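PDB 3OP7: aminotransferase class I and II from Streptococcus suis 89/1591, which probably transfers amino groups between amino acids and 2-oxo acids, using covalently bound pyridoxal 5'-phosphate as its cofactor. Local coordinates for residues 59-64 with 258-263; 85-90 with 94-99; 195-200 with 272-277; 283-288 with 301-306. One frame throughout, in Å; residues are numbered along the deposited sequence.

Interaction 1 of 4, residues 59-64 with 258-263; sequences YGWIEG and FDDLVA. With EDO (1,2-ethanediol), chain H.
D260 brings one carboxylate oxygen to each of two residues of the facing loop, W61 and G64. Both meetings are van der Waals contacts. OD2 of D260 lies 3.9 Å from CD1 of the W61 indole, with the carboxylate and ring planes 46° apart, and OD1 of D260 is 3.9 Å from CA of G64. The carboxylate gets there because CG stands anti to the backbone N of D260 (chi1 167°), so it leaves the helix toward the loop. Its hydrogen bonds go elsewhere: OD1 to Q86 and S65, OD2 to Q264.

The loop is shaped by a type I beta turn, W61 to G64, closed by G64 N to W61 O at 3.2 Å. It lies by the subunit interface, where Y59 OH hydrogen-bonds to the pyridoxal-lysine of the second subunit, consistent with the shared active site of fold-type I enzymes. E63 forms salt bridges with R245 and K69.

Next to I62, a 1,2-ethanediol, probably from the crystallisation liquor, takes a nearly straight hydrogen bond at O1 from I62 N (3.0 Å, 165°), while its O2 comes obliquely to the W61 ring.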
loop_
_atom_site.group_PDB
_atom_site.type_symbol
_atom_site.label_atom_id
_atom_site.label_comp_id
_atom_site.label_asym_id
_atom_site.label_seq_id
_atom_site.Cartn_x
_atom_site.Cartn_y
_atom_site.Cartn_z
ATOM N N TYR A 59 14.976 1.464 -2.489
ATOM C CA TYR A 59 13.652 2.007 -2.769
ATOM C C TYR A 59 13.395 2.240 -4.280
ATOM O O TYR A 59 12.261 2.321 -4.704
ATOM C CB TYR A 59 13.350 3.249 -1.932
ATOM C CG TYR A 59 13.059 2.893 -0.482
ATOM C CD1 TYR A 59 11.772 2.477 -0.085
ATOM C CD2 TYR A 59 14.049 2.917 0.476
ATOM C CE1 TYR A 59 11.535 2.140 1.261
ATOM C CE2 TYR A 59 13.794 2.558 1.784
ATOM C CZ TYR A 59 12.484 2.183 2.150
ATOM O OH TYR A 59 12.219 1.851 3.482
ATOM N N GLY A 60 14.461 2.305 -5.069
ATOM C CA GLY A 60 14.333 2.291 -6.522
ATOM C C GLY A 60 13.708 3.563 -7.041
ATOM O O GLY A 60 13.987 4.650 -6.554
ATOM N N TRP A 61 12.852 3.419 -8.037
ATOM C CA TRP A 61 12.143 4.527 -8.630
ATOM C C TRP A 61 10.927 4.857 -7.760
ATOM O O TRP A 61 9.877 4.195 -7.810
ATOM C CB TRP A 61 11.651 4.180 -10.029
ATOM C CG TRP A 61 12.740 3.931 -11.023
ATOM C CD1 TRP A 61 13.148 2.730 -11.518
ATOM C CD2 TRP A 61 13.545 4.922 -11.656
ATOM N NE1 TRP A 61 14.148 2.915 -12.441
ATOM C CE2 TRP A 61 14.433 4.245 -12.524
ATOM C CE3 TRP A 61 13.626 6.314 -11.546
ATOM C CZ2 TRP A 61 15.364 4.913 -13.298
ATOM C CZ3 TRP A 61 14.567 6.983 -12.332
ATOM C CH2 TRP A 61 15.408 6.273 -13.180
ATOM N N ILE A 62 11.044 5.927 -7.018
ATOM C CA ILE A 62 10.039 6.298 -6.050
ATOM C C ILE A 62 8.703 6.477 -6.746
ATOM O O ILE A 62 7.657 6.021 -6.238
ATOM C CB ILE A 62 10.507 7.550 -5.223
ATOM C CG1 ILE A 62 11.725 7.201 -4.377
ATOM C CG2 ILE A 62 9.365 8.116 -4.401
ATOM C CD1 ILE A 62 11.474 6.205 -3.198
ATOM N N GLU A 63 8.702 7.098 -7.924
ATOM C CA GLU A 63 7.427 7.395 -8.547
ATOM C C GLU A 63 7.102 6.517 -9.720
ATOM O O GLU A 63 6.137 6.783 -10.408
ATOM C CB GLU A 63 7.417 8.803 -9.014
ATOM C CG GLU A 63 7.518 9.739 -7.831
ATOM C CD GLU A 63 7.422 11.185 -8.198
ATOM O OE1 GLU A 63 7.488 11.538 -9.371
ATOM O OE2 GLU A 63 7.301 11.991 -7.265
ATOM N N GLY A 64 7.903 5.477 -9.912
ATOM C CA GLY A 64 7.872 4.666 -11.124
ATOM C C GLY A 64 8.995 5.078 -12.085
ATOM O O GLY A 64 9.401 6.253 -12.153
ATOM N N PHE A 258 11.226 -5.045 -8.665
ATOM C CA PHE A 258 10.916 -6.089 -9.650
ATOM C C PHE A 258 9.570 -5.786 -10.226
ATOM O O PHE A 258 9.353 -5.942 -11.423
ATOM C CB PHE A 258 10.901 -7.464 -8.984
ATOM C CG PHE A 258 10.268 -8.548 -9.772
ATOM C CD1 PHE A 258 8.901 -8.760 -9.683
ATOM C CD2 PHE A 258 11.016 -9.384 -10.607
ATOM C CE1 PHE A 258 8.300 -9.792 -10.373
ATOM C CE2 PHE A 258 10.384 -10.429 -11.316
ATOM C CZ PHE A 258 9.044 -10.618 -11.172
ATOM N N ASP A 259 8.670 -5.322 -9.378
ATOM C CA ASP A 259 7.290 -5.063 -9.826
ATOM C C ASP A 259 7.244 -4.004 -10.966
ATOM O O ASP A 259 6.585 -4.152 -12.005
ATOM C CB ASP A 259 6.423 -4.680 -8.633
ATOM C CG ASP A 259 6.393 -5.748 -7.546
ATOM O OD1 ASP A 259 6.481 -6.949 -7.880
ATOM O OD2 ASP A 259 6.271 -5.342 -6.339
ATOM N N ASP A 260 7.964 -2.903 -10.771
ATOM C CA ASP A 260 8.127 -1.891 -11.791
ATOM C C ASP A 260 8.827 -2.429 -13.061
ATOM O O ASP A 260 8.482 -2.046 -14.170
ATOM C CB ASP A 260 8.847 -0.662 -11.224
ATOM C CG ASP A 260 9.312 0.294 -12.319
ATOM O OD1 ASP A 260 8.556 1.189 -12.719
ATOM O OD2 ASP A 260 10.471 0.124 -12.741
ATOM N N LEU A 261 9.847 -3.281 -12.904
ATOM C CA LEU A 261 10.555 -3.888 -14.053
ATOM C C LEU A 261 9.588 -4.696 -14.912
ATOM O O LEU A 261 9.585 -4.572 -16.151
ATOM C CB LEU A 261 11.674 -4.799 -13.562
ATOM C CG LEU A 261 13.140 -4.641 -13.939
ATOM C CD1 LEU A 261 13.705 -6.030 -14.158
ATOM C CD2 LEU A 261 13.455 -3.679 -15.135
ATOM N N VAL A 262 8.772 -5.530 -14.268
ATOM C CA VAL A 262 7.761 -6.311 -14.997
ATOM C C VAL A 262 6.749 -5.367 -15.623
ATOM O O VAL A 262 6.351 -5.572 -16.777
ATOM C CB VAL A 262 7.046 -7.360 -14.109
ATOM C CG1 VAL A 262 5.919 -8.071 -14.879
ATOM C CG2 VAL A 262 8.082 -8.363 -13.536
ATOM N N ALA A 263 6.380 -4.307 -14.905
ATOM C CA ALA A 263 5.383 -3.361 -15.456
ATOM C C ALA A 263 5.929 -2.711 -16.737
ATOM O O ALA A 263 5.188 -2.530 -17.668
ATOM C CB ALA A 263 5.018 -2.274 -14.418
HETATM C C1 EDO H . 14.461 7.606 -7.661
HETATM O O1 EDO H . 13.148 8.075 -7.426
HETATM C C2 EDO H . 15.265 8.706 -8.354
HETATM O O2 EDO H . 14.418 9.496 -9.189
#

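Interaction 2 of 4, residues 85-90 with 94-99; sequences LQTNGA and NLLVLY
A90 and N94 make the tight half of this contact: the backbone N of N94 donates to A90 O over 2.8 Å, an i to i+4 bond in the first turns of helix 89-101. The N94 side chain folds back over the same carbonyl, its CB 3.7 Å from A90 O, while ND2 bonds to Q117 and D193 instead.

The other half is looser, though equally buried. There T87, on the strand, and L96, two residues past N94, meet through single methyls, CG2 of T87 lying 4.1 Å from CD2 of L96, and their side chains cross obliquely. T87 keeps its hydroxyl out of this apolar meeting. With chi1 at 60°, OG1 sits between the backbone N and the carbonyl carbon, where it donates to G89 O at 2.8 Å from above the carbonyl plane. That bond spans the inverse gamma turn centred on N88, between the strand and the helix.

A90 N donates to the phosphate of the pyridoxal-lysine, so this N-H may help stabilise its negative charge. Strand 214-219 packs against A90 and N94, helix 117-124 against N94, L95 and L98, and helix 238-244 against L85 and V97; L95 also meets L95 of the second subunit.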
loop_
_atom_site.group_PDB
_atom_site.type_symbol
_atom_site.label_atom_id
_atom_site.label_comp_id
_atom_site.label_asym_id
_atom_site.label_seq_id
_atom_site.Cartn_x
_atom_site.Cartn_y
_atom_site.Cartn_z
ATOM N N LEU A 85 1.841 8.887 -11.542
ATOM C CA LEU A 85 2.447 8.372 -10.334
ATOM C C LEU A 85 2.146 6.885 -10.197
ATOM O O LEU A 85 0.996 6.468 -10.139
ATOM C CB LEU A 85 1.968 9.090 -9.066
ATOM C CG LEU A 85 2.268 10.575 -8.952
ATOM C CD1 LEU A 85 1.569 11.125 -7.710
ATOM C CD2 LEU A 85 3.795 10.796 -8.889
ATOM N N GLN A 86 3.208 6.091 -10.050
ATOM C CA GLN A 86 3.071 4.667 -9.765
ATOM C C GLN A 86 2.547 4.433 -8.366
ATOM O O GLN A 86 2.961 5.122 -7.403
ATOM C CB GLN A 86 4.433 3.980 -9.892
ATOM C CG GLN A 86 4.378 2.467 -9.940
ATOM C CD GLN A 86 5.722 1.913 -10.325
ATOM O OE1 GLN A 86 6.617 1.904 -9.515
ATOM N NE2 GLN A 86 5.881 1.509 -11.555
ATOM N N THR A 87 1.706 3.400 -8.238
ATOM C CA THR A 87 1.161 3.008 -6.964
ATOM C C THR A 87 1.136 1.494 -6.787
ATOM O O THR A 87 1.355 0.736 -7.777
ATOM C CB THR A 87 -0.274 3.552 -6.846
ATOM O OG1 THR A 87 -1.057 2.994 -7.915
ATOM C CG2 THR A 87 -0.300 5.106 -6.861
ATOM N N ASN A 88 0.921 1.035 -5.551
ATOM C CA ASN A 88 0.702 -0.393 -5.308
ATOM C C ASN A 88 -0.698 -0.813 -5.722
ATOM O O ASN A 88 -1.638 -0.870 -4.904
ATOM C CB ASN A 88 1.038 -0.820 -3.872
ATOM C CG ASN A 88 0.148 -0.169 -2.816
ATOM O OD1 ASN A 88 -0.074 1.033 -2.879
ATOM N ND2 ASN A 88 -0.346 -0.963 -1.827
ATOM N N GLY A 89 -0.868 -1.106 -7.022
ATOM C CA GLY A 89 -2.188 -1.389 -7.550
ATOM C C GLY A 89 -3.066 -0.179 -7.706
ATOM O O GLY A 89 -2.727 0.913 -7.197
ATOM N N ALA A 90 -4.199 -0.361 -8.373
ATOM C CA ALA A 90 -5.295 0.605 -8.302
ATOM C C ALA A 90 -5.755 0.835 -6.844
ATOM O O ALA A 90 -6.179 1.941 -6.501
ATOM C CB ALA A 90 -6.457 0.211 -9.219
ATOM N N ASN A 94 -6.352 4.631 -5.616
ATOM C CA ASN A 94 -7.586 5.183 -5.037
ATOM C C ASN A 94 -7.354 5.736 -3.645
ATOM O O ASN A 94 -7.850 6.832 -3.333
ATOM C CB ASN A 94 -8.746 4.140 -4.982
ATOM C CG ASN A 94 -9.346 3.808 -6.315
ATOM O OD1 ASN A 94 -9.454 4.652 -7.224
ATOM N ND2 ASN A 94 -9.904 2.593 -6.404
ATOM N N LEU A 95 -6.651 4.980 -2.797
ATOM C CA LEU A 95 -6.378 5.418 -1.445
ATOM C C LEU A 95 -5.552 6.693 -1.464
ATOM O O LEU A 95 -5.825 7.632 -0.697
ATOM C CB LEU A 95 -5.619 4.345 -0.674
ATOM C CG LEU A 95 -5.231 4.754 0.756
ATOM C CD1 LEU A 95 -6.441 5.176 1.583
ATOM C CD2 LEU A 95 -4.444 3.632 1.401
ATOM N N LEU A 96 -4.500 6.728 -2.265
ATOM C CA LEU A 96 -3.641 7.926 -2.317
ATOM C C LEU A 96 -4.454 9.175 -2.715
ATOM O O LEU A 96 -4.297 10.250 -2.112
ATOM C CB LEU A 96 -2.535 7.731 -3.306
ATOM C CG LEU A 96 -1.567 8.915 -3.527
ATOM C CD1 LEU A 96 -0.879 9.324 -2.203
ATOM C CD2 LEU A 96 -0.554 8.556 -4.642
ATOM N N VAL A 97 -5.309 9.034 -3.713
ATOM C CA VAL A 97 -6.133 10.175 -4.183
ATOM C C VAL A 97 -7.035 10.678 -3.039
ATOM O O VAL A 97 -7.025 11.874 -2.670
ATOM C CB VAL A 97 -6.971 9.839 -5.411
ATOM C CG1 VAL A 97 -7.992 11.005 -5.779
ATOM C CG2 VAL A 97 -6.029 9.574 -6.592
ATOM N N LEU A 98 -7.791 9.755 -2.446
ATOM C CA LEU A 98 -8.784 10.128 -1.446
ATOM C C LEU A 98 -8.140 10.625 -0.173
ATOM O O LEU A 98 -8.525 11.642 0.406
ATOM C CB LEU A 98 -9.732 8.927 -1.219
ATOM C CG LEU A 98 -10.534 8.539 -2.477
ATOM C CD1 LEU A 98 -11.070 7.112 -2.365
ATOM C CD2 LEU A 98 -11.682 9.536 -2.696
ATOM N N TYR A 99 -7.123 9.924 0.266
ATOM C CA TYR A 99 -6.482 10.306 1.501
ATOM C C TYR A 99 -5.799 11.687 1.376
ATOM O O TYR A 99 -5.799 12.488 2.335
ATOM C CB TYR A 99 -5.517 9.213 1.902
ATOM C CG TYR A 99 -5.150 9.119 3.347
ATOM C CD1 TYR A 99 -5.957 9.628 4.347
ATOM C CD2 TYR A 99 -3.969 8.539 3.723
ATOM C CE1 TYR A 99 -5.584 9.561 5.692
ATOM C CE2 TYR A 99 -3.605 8.454 5.067
ATOM C CZ TYR A 99 -4.420 8.955 6.036
ATOM O OH TYR A 99 -4.014 8.889 7.363
#

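Interaction 3 of 4, residues 195-200 with 272-277. With EDO (1,2-ethanediol), chain I.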
loop_
_atom_site.group_PDB
_atom_site.type_symbol
_atom_site.label_atom_id
_atom_site.label_comp_id
_atom_site.label_asym_id
_atom_site.label_seq_id
_atom_site.Cartn_x
_atom_site.Cartn_y
_atom_site.Cartn_z
ATOM N N VAL A 195 -9.876 0.550 -13.876
ATOM C CA VAL A 195 -9.229 -0.761 -14.047
ATOM C C VAL A 195 -9.877 -1.635 -15.129
ATOM O O VAL A 195 -9.165 -2.443 -15.745
ATOM C CB VAL A 195 -9.099 -1.577 -12.708
ATOM C CG1 VAL A 195 -8.153 -0.835 -11.709
ATOM C CG2 VAL A 195 -10.451 -1.894 -12.061
ATOM N N TYR A 196 -11.178 -1.509 -15.317
ATOM C CA TYR A 196 -11.900 -2.268 -16.339
ATOM C C TYR A 196 -12.023 -1.509 -17.637
ATOM O O TYR A 196 -12.989 -0.755 -17.861
ATOM C CB TYR A 196 -13.298 -2.683 -15.877
ATOM C CG TYR A 196 -13.221 -3.653 -14.703
ATOM C CD1 TYR A 196 -12.751 -4.946 -14.904
ATOM C CD2 TYR A 196 -13.623 -3.301 -13.443
ATOM C CE1 TYR A 196 -12.685 -5.839 -13.892
ATOM C CE2 TYR A 196 -13.541 -4.205 -12.413
ATOM C CZ TYR A 196 -13.085 -5.468 -12.660
ATOM O OH TYR A 196 -13.018 -6.414 -11.675
ATOM N N ARG A 197 -11.009 -1.672 -18.480
ATOM C CA ARG A 197 -11.052 -1.211 -19.896
ATOM C C ARG A 197 -12.055 -2.029 -20.684
ATOM O O ARG A 197 -11.926 -3.265 -20.822
ATOM C CB ARG A 197 -9.672 -1.351 -20.568
ATOM C CG ARG A 197 -9.477 -0.632 -21.918
ATOM C CD ARG A 197 -8.460 -1.344 -22.849
ATOM N NE ARG A 197 -8.602 -0.966 -24.267
ATOM C CZ ARG A 197 -9.055 -1.761 -25.230
ATOM N NH1 ARG A 197 -9.436 -3.001 -24.973
ATOM N NH2 ARG A 197 -9.136 -1.303 -26.470
ATOM N N SER A 198 -13.049 -1.358 -21.250
ATOM C CA SER A 198 -13.969 -2.059 -22.071
ATOM C C SER A 198 -13.297 -2.572 -23.354
ATOM O O SER A 198 -12.561 -1.844 -24.006
ATOM C CB SER A 198 -15.153 -1.156 -22.458
ATOM O OG SER A 198 -16.057 -1.847 -23.295
ATOM N N PHE A 199 -13.661 -3.791 -23.749
ATOM C CA PHE A 199 -13.250 -4.375 -25.020
ATOM C C PHE A 199 -14.388 -4.309 -26.008
ATOM O O PHE A 199 -14.327 -4.910 -27.084
ATOM C CB PHE A 199 -12.804 -5.835 -24.841
ATOM C CG PHE A 199 -11.452 -5.966 -24.228
ATOM C CD1 PHE A 199 -11.266 -5.667 -22.878
ATOM C CD2 PHE A 199 -10.349 -6.402 -24.971
ATOM C CE1 PHE A 199 -10.035 -5.784 -22.268
ATOM C CE2 PHE A 199 -9.064 -6.513 -24.330
ATOM C CZ PHE A 199 -8.938 -6.214 -22.981
ATOM N N SER A 200 -15.413 -3.552 -25.658
ATOM C CA SER A 200 -16.531 -3.303 -26.568
ATOM C C SER A 200 -16.153 -2.285 -27.633
ATOM O O SER A 200 -15.063 -1.732 -27.637
ATOM C CB SER A 200 -17.737 -2.783 -25.782
ATOM O OG SER A 200 -17.659 -1.382 -25.558
ATOM N N GLU A 272 -0.129 -6.720 -27.163
ATOM C CA GLU A 272 -0.112 -8.178 -27.170
ATOM C C GLU A 272 -0.918 -8.792 -26.015
ATOM O O GLU A 272 -1.600 -9.828 -26.192
ATOM C CB GLU A 272 1.312 -8.728 -27.197
ATOM C CG GLU A 272 2.041 -8.355 -28.500
ATOM C CD GLU A 272 3.004 -7.197 -28.283
ATOM O OE1 GLU A 272 2.574 -6.070 -27.904
ATOM O OE2 GLU A 272 4.213 -7.442 -28.477
ATOM N N ILE A 273 -0.860 -8.159 -24.850
ATOM C CA ILE A 273 -1.661 -8.597 -23.722
ATOM C C ILE A 273 -3.148 -8.376 -24.032
ATOM O O ILE A 273 -3.996 -9.256 -23.784
ATOM C CB ILE A 273 -1.186 -7.941 -22.402
ATOM C CG1 ILE A 273 0.257 -8.358 -22.104
ATOM C CG2 ILE A 273 -2.119 -8.319 -21.242
ATOM C CD1 ILE A 273 0.820 -7.538 -20.980
ATOM N N LEU A 274 -3.485 -7.228 -24.612
ATOM C CA LEU A 274 -4.868 -6.947 -24.955
ATOM C C LEU A 274 -5.414 -7.987 -25.918
ATOM O O LEU A 274 -6.570 -8.415 -25.815
ATOM C CB LEU A 274 -5.017 -5.550 -25.554
ATOM C CG LEU A 274 -4.802 -4.391 -24.564
ATOM C CD1 LEU A 274 -4.932 -3.048 -25.280
ATOM C CD2 LEU A 274 -5.729 -4.416 -23.351
ATOM N N GLU A 275 -4.586 -8.399 -26.866
ATOM C CA GLU A 275 -5.033 -9.363 -27.868
ATOM C C GLU A 275 -5.306 -10.728 -27.241
ATOM O O GLU A 275 -6.330 -11.351 -27.537
ATOM C CB GLU A 275 -4.033 -9.393 -29.010
ATOM C CG GLU A 275 -4.400 -8.377 -30.108
ATOM C CD GLU A 275 -5.695 -8.764 -30.845
ATOM O OE1 GLU A 275 -5.762 -9.884 -31.403
ATOM O OE2 GLU A 275 -6.660 -7.963 -30.847
ATOM N N ARG A 276 -4.414 -11.161 -26.340
ATOM C CA ARG A 276 -4.608 -12.370 -25.542
ATOM C C ARG A 276 -5.927 -12.281 -24.777
ATOM O O ARG A 276 -6.718 -13.208 -24.805
ATOM C CB ARG A 276 -3.476 -12.557 -24.543
ATOM C CG ARG A 276 -3.624 -13.746 -23.578
ATOM C CD ARG A 276 -2.752 -13.535 -22.383
ATOM N NE ARG A 276 -2.770 -14.628 -21.397
ATOM C CZ ARG A 276 -3.368 -14.575 -20.209
ATOM N NH1 ARG A 276 -4.070 -13.512 -19.840
ATOM N NH2 ARG A 276 -3.251 -15.604 -19.376
ATOM N N ASN A 277 -6.117 -11.175 -24.070
ATOM C CA ASN A 277 -7.251 -11.015 -23.187
ATOM C C ASN A 277 -8.574 -10.804 -23.881
ATOM O O ASN A 277 -9.604 -11.233 -23.346
ATOM C CB ASN A 277 -6.937 -9.967 -22.112
ATOM C CG ASN A 277 -5.986 -10.513 -21.120
ATOM O OD1 ASN A 277 -5.597 -11.661 -21.275
ATOM N ND2 ASN A 277 -5.604 -9.735 -20.081
HETATM C C1 EDO I . -8.078 -4.128 -27.882
HETATM O O1 EDO I . -8.435 -2.802 -28.262
HETATM C C2 EDO I . -7.564 -4.875 -29.108
HETATM O O2 EDO I . -7.336 -6.253 -28.790
#
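The loop that follows strand 189-193 rests on the long helix 270-294, where L274 meets both R197 and F199. CD2 of L274 lies 3.7 Å from CZ of F199, and the ring also turns its edge to the helix backbone, CE2 of F199 standing 3.5 Å from L274 O, near the ring plane. R197 runs across the leucine at about a right angle. In the conformer described, one of two, its CG is anti to its backbone N (chi1 -167°) and the chain extends to NE, carrying the guanidinium to L274: CD1 lies over one face, while NH1 sits over the centre of the F199 ring, 3.4 Å above its plane.

An ST turn holds the loop's shape beside F199, S198 OG accepting from S200 N at 3.0 Å. N277 bonds through ND2 to S225 and to T223 O, next to the pyridoxal-bearing lysine. A long helix passing close to the cofactor lysine on its way from the large to the small domain is typical of fold-type I aminotransferases.

Interaction 4 of 4, residues 283-288 with 301-306; sequences ENLAIL and IRPAVV
L285 is the hub here, touching R302, P303 and V305 with its two methyls. CD2 lies over one face of the R302 guanidinium, 3.5 Å above its plane and offset toward the rim, with R302 NH2 the nearest atom at 3.6 Å from L285 CD2. The same methyl packs on V305, 4.1 Å from its CA and 4.3 Å from its CG2. CD1, the other branch, turns to the proline ring, reaching P303 CG at 4.3 Å.

Torsions on both partners set this up. L285 holds CG anti to its backbone N (chi1 -170°), which sends the methyls out from helix 270-294, and R302 is extended from CG to NE, long enough to bring its guanidinium to CD2. The facing segment, 301-306, is the loop between strands 298-300 and 309-313 of the four-stranded antiparallel sheet, and it bends through an inverse gamma turn at A304.

One shell out, D289 on the same helix forms a salt bridge with R302 NE, fixing the guanidinium beside the leucine. F350 and Y300 pack on L285 as well, and S309 on P303.

Chemically, the arginine divides its work: NE pairs with the carboxylate of D289, so the charge is probably offset there while the guanidinium face serves as a flat surface for an apolar methyl.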
loop_
_atom_site.group_PDB
_atom_site.type_symbol
_atom_site.label_atom_id
_atom_site.label_comp_id
_atom_site.label_asym_id
_atom_site.label_seq_id
_atom_site.Cartn_x
_atom_site.Cartn_y
_atom_site.Cartn_z
ATOM N N GLU A 283 -14.646 -15.227 -25.888
ATOM C CA GLU A 283 -15.021 -16.642 -25.843
ATOM C C GLU A 283 -15.781 -17.022 -24.564
ATOM O O GLU A 283 -16.754 -17.788 -24.622
ATOM C CB GLU A 283 -13.771 -17.511 -26.006
ATOM C CG GLU A 283 -13.190 -17.384 -27.404
ATOM C CD GLU A 283 -11.917 -18.188 -27.612
ATOM O OE1 GLU A 283 -11.714 -19.209 -26.902
ATOM O OE2 GLU A 283 -11.123 -17.797 -28.506
ATOM N N ASN A 284 -15.332 -16.506 -23.410
ATOM C CA ASN A 284 -15.996 -16.816 -22.145
ATOM C C ASN A 284 -17.308 -16.060 -21.997
ATOM O O ASN A 284 -18.320 -16.629 -21.536
ATOM C CB ASN A 284 -15.070 -16.580 -20.962
ATOM C CG ASN A 284 -13.984 -17.581 -20.899
ATOM O OD1 ASN A 284 -13.698 -18.243 -21.891
ATOM N ND2 ASN A 284 -13.374 -17.743 -19.719
ATOM N N LEU A 285 -17.354 -14.830 -22.499
ATOM C CA LEU A 285 -18.616 -14.095 -22.494
ATOM C C LEU A 285 -19.652 -14.797 -23.373
ATOM O O LEU A 285 -20.839 -14.851 -23.005
ATOM C CB LEU A 285 -18.427 -12.637 -22.897
ATOM C CG LEU A 285 -19.620 -11.698 -22.700
ATOM C CD1 LEU A 285 -20.329 -11.881 -21.356
ATOM C CD2 LEU A 285 -19.173 -10.295 -22.890
ATOM N N ALA A 286 -19.242 -15.335 -24.527
ATOM C CA ALA A 286 -20.208 -16.059 -25.390
ATOM C C ALA A 286 -20.792 -17.287 -24.678
ATOM O O ALA A 286 -21.951 -17.613 -24.842
ATOM C CB ALA A 286 -19.591 -16.460 -26.747
ATOM N N ILE A 287 -19.975 -17.944 -23.867
ATOM C CA ILE A 287 -20.410 -19.095 -23.075
ATOM C C ILE A 287 -21.427 -18.659 -22.009
ATOM O O ILE A 287 -22.492 -19.303 -21.845
ATOM C CB ILE A 287 -19.192 -19.793 -22.435
ATOM C CG1 ILE A 287 -18.398 -20.537 -23.507
ATOM C CG2 ILE A 287 -19.606 -20.769 -21.342
ATOM C CD1 ILE A 287 -17.061 -21.016 -22.999
ATOM N N LEU A 288 -21.101 -17.573 -21.304
ATOM C CA LEU A 288 -21.988 -16.976 -20.314
ATOM C C LEU A 288 -23.320 -16.543 -20.932
ATOM O O LEU A 288 -24.388 -16.849 -20.361
ATOM C CB LEU A 288 -21.320 -15.776 -19.634
ATOM C CG LEU A 288 -22.071 -15.143 -18.463
ATOM C CD1 LEU A 288 -22.316 -16.179 -17.350
ATOM C CD2 LEU A 288 -21.268 -13.930 -17.983
ATOM N N ILE A 301 -27.961 -7.734 -17.400
ATOM C CA ILE A 301 -27.534 -6.700 -18.351
ATOM C C ILE A 301 -26.091 -7.013 -18.700
ATOM O O ILE A 301 -25.184 -6.843 -17.855
ATOM C CB ILE A 301 -27.616 -5.269 -17.790
ATOM C CG1 ILE A 301 -29.045 -4.950 -17.291
ATOM C CG2 ILE A 301 -27.217 -4.278 -18.880
ATOM C CD1 ILE A 301 -30.023 -4.838 -18.382
ATOM N N ARG A 302 -25.908 -7.514 -19.926
ATOM C CA ARG A 302 -24.585 -7.932 -20.408
ATOM C C ARG A 302 -23.547 -6.836 -20.205
ATOM O O ARG A 302 -23.751 -5.718 -20.670
ATOM C CB ARG A 302 -24.684 -8.301 -21.902
ATOM C CG ARG A 302 -23.431 -8.889 -22.537
ATOM C CD ARG A 302 -23.646 -9.010 -24.022
ATOM N NE ARG A 302 -22.604 -9.731 -24.746
ATOM C CZ ARG A 302 -21.598 -9.186 -25.438
ATOM N NH1 ARG A 302 -21.403 -7.881 -25.474
ATOM N NH2 ARG A 302 -20.752 -9.978 -26.100
ATOM N N PRO A 303 -22.430 -7.165 -19.534
ATOM C CA PRO A 303 -21.356 -6.190 -19.269
ATOM C C PRO A 303 -20.723 -5.708 -20.570
ATOM O O PRO A 303 -20.850 -6.357 -21.599
ATOM C CB PRO A 303 -20.372 -6.980 -18.440
ATOM C CG PRO A 303 -20.574 -8.399 -18.867
ATOM C CD PRO A 303 -22.045 -8.510 -19.066
ATOM N N ALA A 304 -20.033 -4.584 -20.520
ATOM C CA ALA A 304 -19.443 -4.021 -21.723
ATOM C C ALA A 304 -18.088 -4.734 -22.030
ATOM O O ALA A 304 -17.081 -4.074 -22.193
ATOM C CB ALA A 304 -19.223 -2.489 -21.518
ATOM N N VAL A 305 -18.124 -6.067 -22.182
ATOM C CA VAL A 305 -16.939 -6.891 -22.496
ATOM C C VAL A 305 -15.803 -6.507 -21.536
ATOM O O VAL A 305 -14.702 -6.123 -21.938
ATOM C CB VAL A 305 -16.536 -6.818 -24.005
ATOM C CG1 VAL A 305 -15.652 -8.013 -24.384
ATOM C CG2 VAL A 305 -17.783 -6.778 -24.958
ATOM N N VAL A 306 -16.125 -6.647 -20.250
ATOM C CA VAL A 306 -15.163 -6.628 -19.160
ATOM C C VAL A 306 -15.441 -7.831 -18.270
ATOM O O VAL A 306 -16.538 -8.381 -18.275
ATOM C CB VAL A 306 -15.202 -5.281 -18.347
ATOM C CG1 VAL A 306 -14.843 -4.075 -19.261
ATOM C CG2 VAL A 306 -16.555 -5.046 -17.698
#

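In the fold
The four contacts form a chain of touches through the subunit. Interaction 1 meets interaction 2 at Q86: D260 OD1 lies 2.9 Å from Q86 NE2, and E63 O 3.0 Å from Q86 N. Interaction 2 meets interaction 3 where A90 CB packs 3.2 Å from V195 CG1, and interaction 3 joins interaction 4 through S198 OG to A304 O (2.7 Å) and F199 N to V305 O (3.1 Å). The pyridoxal-lysine at position 222 draws the first three together: A90 N bonds to its phosphate, N277 bonds to T223 just after it, and Y59 OH hydrogen-bonds to the copy in the second subunit. The centres of interactions 1 and 4 are about 34 Å apart, on opposite sides of the chain's centre.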